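Local coordinates for B12-binding domain-containing protein (Kitasatospora setae, PDB 6WTE) that binds cobalamin and a [4Fe-4S] cluster and, as a radical SAM family methylase, probably transfers methyl groups by a non-radical route, at residues A[283-288]-A[323-328]. Sequence-based numbering, arbitrary orientation.
Sequences NLLREI and AAAGCR
Ala-325 turns its methyl toward helix 278-294, where it meets Leu-285 CD2 and Ile-288 CG2, from two side chains one turn apart. Followed outward, Leu-285 approaches mainly at one branch. Its CB lies 4.4 Å from Ala-325 CB and its CG slightly farther; CG is placed beside the backbone N and anti to the carbonyl carbon (chi1 -63°), from where CD2 swings back to touch the alanine methyl at 3.8 Å. Leu-285 also packs on Phe-318 and Leu-322 of helix 316-325, on Leu-305 of strand 304-309 and on Phe-274. Ile-288 comes in with its short branch: CG2, anti to its own backbone N, stands 4.0 Å from Ala-325 CB and rests 3.8 Å from Ala-325 O, and the side chain as a whole also touches Leu-303. No hydrogen bond spans the two segments, and the three touching residues are all buried. The small alanine lets the backbones come close, with CA of Ile-288 and CA of Ala-325 5.8 Å apart. Just after it, Gly-326 takes a positive phi (107°) in a Schellman motif that turns the chain from helix 316-325 into strand 327-335. Farther out, a salt bridge from Arg-286 to Glu-317 ties the same helices together. This is apolar packing between successive outer helices of the parallel beta/alpha repeats in the radical SAM core, a partial TIM-barrel fold, away from the cobalamin and iron-sulfur sites.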
loop_
_atom_site.group_PDB
_atom_site.type_symbol
_atom_site.label_atom_id
_atom_site.label_comp_id
_atom_site.label_asym_id
_atom_site.label_seq_id
_atom_site.Cartn_x
_atom_site.Cartn_y
_atom_site.Cartn_z
ATOM N N ASN A 283 17.450 14.959 -7.278
ATOM C CA ASN A 283 17.119 15.890 -8.353
ATOM C C ASN A 283 15.727 16.482 -8.165
ATOM O O ASN A 283 15.498 17.667 -8.454
ATOM C CB ASN A 283 17.208 15.184 -9.709
ATOM C CG ASN A 283 18.633 14.993 -10.178
ATOM O OD1 ASN A 283 19.537 15.717 -9.764
ATOM N ND2 ASN A 283 18.841 14.016 -11.056
ATOM N N LEU A 284 14.782 15.672 -7.687
ATOM C CA LEU A 284 13.437 16.169 -7.421
ATOM C C LEU A 284 13.455 17.253 -6.349
ATOM O O LEU A 284 12.829 18.310 -6.504
ATOM C CB LEU A 284 12.537 15.018 -6.988
ATOM C CG LEU A 284 11.080 15.445 -6.817
ATOM C CD1 LEU A 284 10.472 15.687 -8.185
ATOM C CD2 LEU A 284 10.306 14.388 -6.051
ATOM N N LEU A 285 14.152 16.995 -5.236
ATOM C CA LEU A 285 14.214 17.975 -4.158
ATOM C C LEU A 285 14.887 19.259 -4.627
ATOM O O LEU A 285 14.425 20.363 -4.313
ATOM C CB LEU A 285 14.946 17.380 -2.956
ATOM C CG LEU A 285 14.234 16.167 -2.346
ATOM C CD1 LEU A 285 15.126 15.492 -1.307
ATOM C CD2 LEU A 285 12.898 16.569 -1.735
ATOM N N ARG A 286 15.960 19.130 -5.412
ATOM C CA ARG A 286 16.626 20.305 -5.961
ATOM C C ARG A 286 15.665 21.152 -6.791
ATOM O O ARG A 286 15.689 22.385 -6.711
ATOM C CB ARG A 286 17.830 19.883 -6.804
ATOM C CG ARG A 286 18.997 19.305 -6.001
ATOM C CD ARG A 286 20.206 19.036 -6.890
ATOM N NE ARG A 286 21.281 18.380 -6.148
ATOM C CZ ARG A 286 21.594 17.094 -6.265
ATOM N NH1 ARG A 286 20.926 16.317 -7.111
ATOM N NH2 ARG A 286 22.582 16.586 -5.541
ATOM N N GLU A 287 14.823 20.512 -7.607
ATOM C CA GLU A 287 13.868 21.274 -8.407
ATOM C C GLU A 287 12.816 21.944 -7.531
ATOM O O GLU A 287 12.424 23.089 -7.793
ATOM C CB GLU A 287 13.216 20.366 -9.453
ATOM C CG GLU A 287 12.127 21.042 -10.275
ATOM C CD GLU A 287 12.642 22.201 -11.109
ATOM O OE1 GLU A 287 13.876 22.339 -11.279
ATOM O OE2 GLU A 287 11.802 22.982 -11.605
ATOM N N ILE A 288 12.356 21.258 -6.481
ATOM C CA ILE A 288 11.397 21.868 -5.563
ATOM C C ILE A 288 12.002 23.108 -4.921
ATOM O O ILE A 288 11.366 24.168 -4.832
ATOM C CB ILE A 288 10.951 20.856 -4.494
ATOM C CG1 ILE A 288 10.167 19.702 -5.125
ATOM C CG2 ILE A 288 10.111 21.552 -3.438
ATOM C CD1 ILE A 288 9.856 18.604 -4.130
ATOM N N ALA A 323 15.294 19.226 4.082
ATOM C CA ALA A 323 14.953 20.392 4.889
ATOM C C ALA A 323 14.625 21.588 4.006
ATOM O O ALA A 323 13.625 22.277 4.232
ATOM C CB ALA A 323 16.096 20.726 5.850
ATOM N N ALA A 324 15.433 21.825 2.971
ATOM C CA ALA A 324 15.236 23.004 2.139
ATOM C C ALA A 324 13.957 22.907 1.323
ATOM O O ALA A 324 13.345 23.934 1.008
ATOM C CB ALA A 324 16.439 23.201 1.217
ATOM N N ALA A 325 13.541 21.687 0.982
ATOM C CA ALA A 325 12.353 21.473 0.158
ATOM C C ALA A 325 11.049 21.578 0.939
ATOM O O ALA A 325 9.985 21.690 0.321
ATOM C CB ALA A 325 12.426 20.101 -0.523
ATOM N N GLY A 326 11.096 21.526 2.261
ATOM C CA GLY A 326 9.903 21.552 3.076
ATOM C C GLY A 326 9.531 20.233 3.733
ATOM O O GLY A 326 8.373 20.075 4.152
ATOM N N CYS A 327 10.457 19.288 3.830
ATOM C CA CYS A 327 10.166 18.037 4.509
ATOM C C CYS A 327 9.910 18.283 5.990
ATOM O O CYS A 327 10.702 18.942 6.673
ATOM C CB CYS A 327 11.324 17.064 4.321
ATOM S SG CYS A 327 11.062 15.455 5.052
ATOM N N ARG A 328 8.791 17.755 6.483
ATOM C CA ARG A 328 8.450 17.826 7.895
ATOM C C ARG A 328 8.644 16.508 8.628
ATOM O O ARG A 328 8.785 16.519 9.858
ATOM C CB ARG A 328 6.992 18.276 8.074
ATOM C CG ARG A 328 6.715 19.720 7.703
ATOM C CD ARG A 328 7.473 20.672 8.619
ATOM N NE ARG A 328 7.172 22.068 8.314
ATOM C CZ ARG A 328 6.354 22.828 9.033
ATOM N NH1 ARG A 328 5.756 22.332 10.110
ATOM N NH2 ARG A 328 6.140 24.090 8.679
#